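Local coordinates for protein EmrA (Aquifex aeolicus, PDB 4TKO) that serves as the periplasmic adaptor of a major facilitator superfamily multidrug efflux pump and probably helps export xenobiotics from the cell, at residues Y7-V15 with V260-V270. Sequence-based numbering, arbitrary orientation.
Sequences YAITNAVFV and VLLEETKLKGV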
loop_
_atom_site.group_PDB
_atom_site.type_symbol
_atom_site.label_atom_id
_atom_site.label_comp_id
_atom_site.label_asym_id
_atom_site.label_seq_id
_atom_site.Cartn_x
_atom_site.Cartn_y
_atom_site.Cartn_z
ATOM N N TYR A 7 34.963 32.601 49.113
ATOM C CA TYR A 7 34.153 31.466 48.686
ATOM C C TYR A 7 33.179 30.930 49.732
ATOM O O TYR A 7 33.570 30.535 50.838
ATOM C CB TYR A 7 35.058 30.313 48.226
ATOM C CG TYR A 7 35.722 30.569 46.902
ATOM C CD1 TYR A 7 35.052 30.319 45.712
ATOM C CD2 TYR A 7 37.017 31.072 46.835
ATOM C CE1 TYR A 7 35.653 30.554 44.490
ATOM C CE2 TYR A 7 37.623 31.312 45.619
ATOM C CZ TYR A 7 36.933 31.048 44.451
ATOM O OH TYR A 7 37.521 31.285 43.237
ATOM N N ALA A 8 31.902 30.896 49.352
ATOM C CA ALA A 8 30.915 30.129 50.104
ATOM C C ALA A 8 31.133 28.673 49.767
ATOM O O ALA A 8 31.110 28.294 48.598
ATOM C CB ALA A 8 29.509 30.558 49.768
ATOM N N ILE A 9 31.412 27.873 50.781
ATOM C CA ILE A 9 31.617 26.455 50.600
ATOM C C ILE A 9 30.464 25.701 51.269
ATOM O O ILE A 9 30.012 26.083 52.341
ATOM C CB ILE A 9 32.962 26.005 51.197
ATOM C CG1 ILE A 9 33.239 24.543 50.871
ATOM C CG2 ILE A 9 32.939 26.160 52.701
ATOM C CD1 ILE A 9 34.664 24.126 51.161
ATOM N N THR A 10 29.985 24.641 50.634
ATOM C CA THR A 10 28.957 23.794 51.226
ATOM C C THR A 10 29.067 22.354 50.740
ATOM O O THR A 10 29.605 22.092 49.666
ATOM C CB THR A 10 27.542 24.306 50.919
ATOM O OG1 THR A 10 26.601 23.269 51.219
ATOM C CG2 THR A 10 27.406 24.666 49.460
ATOM N N ASN A 11 28.565 21.421 51.540
ATOM C CA ASN A 11 28.579 20.009 51.167
ATOM C C ASN A 11 27.155 19.479 50.921
ATOM O O ASN A 11 26.933 18.283 50.689
ATOM C CB ASN A 11 29.303 19.188 52.236
ATOM C CG ASN A 11 28.669 19.326 53.613
ATOM O OD1 ASN A 11 27.914 20.273 53.877
ATOM N ND2 ASN A 11 28.982 18.383 54.507
ATOM N N ALA A 12 26.199 20.401 50.929
ATOM C CA ALA A 12 24.814 20.077 50.631
ATOM C C ALA A 12 24.564 20.253 49.137
ATOM O O ALA A 12 23.954 21.253 48.701
ATOM C CB ALA A 12 23.864 20.963 51.460
ATOM N N VAL A 13 25.053 19.299 48.346
ATOM C CA VAL A 13 24.953 19.424 46.895
ATOM C C VAL A 13 24.248 18.217 46.264
ATOM O O VAL A 13 24.575 17.055 46.537
ATOM C CB VAL A 13 26.365 19.633 46.231
ATOM C CG1 VAL A 13 27.472 19.773 47.278
ATOM C CG2 VAL A 13 26.694 18.513 45.267
ATOM N N PHE A 14 23.265 18.500 45.419
ATOM C CA PHE A 14 22.539 17.427 44.734
ATOM C C PHE A 14 22.566 17.658 43.253
ATOM O O PHE A 14 22.150 18.727 42.790
ATOM C CB PHE A 14 21.089 17.344 45.213
ATOM C CG PHE A 14 20.967 17.325 46.699
ATOM C CD1 PHE A 14 20.998 18.515 47.428
ATOM C CD2 PHE A 14 20.877 16.120 47.379
ATOM C CE1 PHE A 14 20.921 18.496 48.794
ATOM C CE2 PHE A 14 20.791 16.098 48.737
ATOM C CZ PHE A 14 20.811 17.285 49.451
ATOM N N VAL A 15 23.068 16.670 42.518
ATOM C CA VAL A 15 22.946 16.704 41.068
ATOM C C VAL A 15 21.487 16.395 40.690
ATOM O O VAL A 15 20.916 15.345 41.042
ATOM C CB VAL A 15 23.936 15.712 40.399
ATOM C CG1 VAL A 15 23.750 15.681 38.916
ATOM C CG2 VAL A 15 25.364 16.102 40.715
ATOM N N VAL A 260 22.294 23.368 45.227
ATOM C CA VAL A 260 23.020 23.549 46.468
ATOM C C VAL A 260 22.090 24.155 47.501
ATOM O O VAL A 260 21.373 25.115 47.205
ATOM C CB VAL A 260 24.255 24.436 46.237
ATOM C CG1 VAL A 260 24.943 24.743 47.526
ATOM C CG2 VAL A 260 25.212 23.720 45.298
ATOM N N LEU A 261 22.061 23.555 48.688
ATOM C CA LEU A 261 21.289 24.112 49.809
ATOM C C LEU A 261 22.210 24.917 50.705
ATOM O O LEU A 261 22.972 24.351 51.494
ATOM C CB LEU A 261 20.601 23.012 50.620
ATOM C CG LEU A 261 19.527 22.344 49.784
ATOM C CD1 LEU A 261 18.677 21.452 50.636
ATOM C CD2 LEU A 261 18.692 23.414 49.079
ATOM N N LEU A 262 22.146 26.235 50.577
ATOM C CA LEU A 262 23.113 27.105 51.241
ATOM C C LEU A 262 22.558 27.744 52.511
ATOM O O LEU A 262 21.467 28.330 52.489
ATOM C CB LEU A 262 23.574 28.194 50.268
ATOM C CG LEU A 262 24.967 28.765 50.524
ATOM C CD1 LEU A 262 25.844 27.729 51.210
ATOM C CD2 LEU A 262 25.578 29.181 49.208
ATOM N N GLU A 263 23.306 27.633 53.612
ATOM C CA GLU A 263 22.944 28.332 54.853
ATOM C C GLU A 263 22.792 29.822 54.551
ATOM O O GLU A 263 23.577 30.384 53.785
ATOM C CB GLU A 263 23.990 28.087 55.938
ATOM C CG GLU A 263 24.581 26.673 55.895
ATOM C CD GLU A 263 25.362 26.301 57.153
ATOM O OE1 GLU A 263 25.548 27.180 58.024
ATOM O OE2 GLU A 263 25.788 25.127 57.275
ATOM N N GLU A 264 21.761 30.457 55.107
ATOM C CA GLU A 264 21.450 31.835 54.723
ATOM C C GLU A 264 22.576 32.771 55.122
ATOM O O GLU A 264 22.826 33.791 54.467
ATOM C CB GLU A 264 20.138 32.303 55.353
ATOM C CG GLU A 264 19.739 33.726 54.953
ATOM C CD GLU A 264 18.483 34.211 55.657
ATOM O OE1 GLU A 264 17.643 33.362 56.046
ATOM O OE2 GLU A 264 18.345 35.445 55.823
ATOM N N THR A 265 23.250 32.393 56.207
ATOM C CA THR A 265 24.355 33.153 56.752
ATOM C C THR A 265 25.482 33.263 55.720
ATOM O O THR A 265 25.950 34.367 55.426
ATOM C CB THR A 265 24.867 32.518 58.073
ATOM O OG1 THR A 265 25.584 33.495 58.832
ATOM C CG2 THR A 265 25.769 31.314 57.816
ATOM N N LYS A 266 25.897 32.138 55.141
ATOM C CA LYS A 266 27.005 32.168 54.198
ATOM C C LYS A 266 26.535 32.522 52.805
ATOM O O LYS A 266 27.154 32.135 51.826
ATOM C CB LYS A 266 27.759 30.837 54.173
ATOM C CG LYS A 266 26.942 29.635 54.512
ATOM C CD LYS A 266 27.729 28.346 54.299
ATOM C CE LYS A 266 28.760 28.104 55.378
ATOM N NZ LYS A 266 29.376 26.743 55.235
ATOM N N LEU A 267 25.457 33.282 52.705
ATOM C CA LEU A 267 24.968 33.680 51.397
ATOM C C LEU A 267 25.336 35.126 51.091
ATOM O O LEU A 267 24.955 35.664 50.049
ATOM C CB LEU A 267 23.454 33.488 51.318
ATOM C CG LEU A 267 22.847 33.580 49.914
ATOM C CD1 LEU A 267 21.979 32.369 49.654
ATOM C CD2 LEU A 267 22.046 34.872 49.729
ATOM N N LYS A 268 26.099 35.732 51.997
ATOM C CA LYS A 268 26.362 37.173 51.992
ATOM C C LYS A 268 26.580 37.769 50.596
ATOM O O LYS A 268 25.755 38.545 50.111
ATOM C CB LYS A 268 27.576 37.490 52.880
ATOM C CG LYS A 268 27.926 36.385 53.884
ATOM C CD LYS A 268 28.847 36.901 54.996
ATOM C CE LYS A 268 29.442 35.757 55.825
ATOM N NZ LYS A 268 30.749 35.298 55.275
ATOM N N GLY A 269 27.675 37.399 49.943
ATOM C CA GLY A 269 28.042 38.047 48.694
ATOM C C GLY A 269 27.718 37.267 47.435
ATOM O O GLY A 269 28.268 37.548 46.364
ATOM N N VAL A 270 26.822 36.289 47.568
ATOM C CA VAL A 270 26.466 35.396 46.472
ATOM C C VAL A 270 25.368 35.982 45.578
ATOM O O VAL A 270 24.438 36.626 46.052
ATOM C CB VAL A 270 26.001 34.044 47.007
ATOM C CG1 VAL A 270 25.512 33.165 45.872
ATOM C CG2 VAL A 270 27.119 33.360 47.767
#
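Where strand 256-263 begins to part from strand 7-24, the amide of L261 still donates to A12 O, with N to O at 3.0 Å and the donor in the carbonyl plane. V13 and V260 form the neighbouring antiparallel, non-hydrogen-bonded pair, and V260 CA adds a CA-H...O contact to the same carbonyl of A12. The side chain of L261 packs on two residues: its CB meets A12 CB at 3.9 Å, while CD1 approaches F14 CE1 obliquely. Farther along, the methyl CD1 of L262 lies 3.8 Å from T10 CB, and its other branch, CD2, reaches A8 CB, which V270 CG2 also touches. Beyond the strand, 264-270 passes close to A8, with K266 O 3.5 Å from A8 CB, and a bend at chi3 (75°) brings K266 NZ to I9 O, a 3.0 Å bond nearly in line with the carbonyl.

Behind these contacts lies the break in strand 7-24. T10 OG1, set anti to the backbone N (chi1 165°), accepts from A12 N at 2.9 Å in an ST turn, and a weak V13 N to N11 O bond closes an inverse gamma turn centred on A12; together they probably shape the break that leaves A12 O facing the L261 amide. Strand 7-10 bonds to strand 342-347 through A8 and T10, in the sheet that 256-263 shares. With 7-10 and 260-263 directed 115° apart, well short of antiparallel, the K266 ammonium meets the I9 carbonyl, while A8, T10, L262 and V270 supply apolar contacts where strand pairing has stopped.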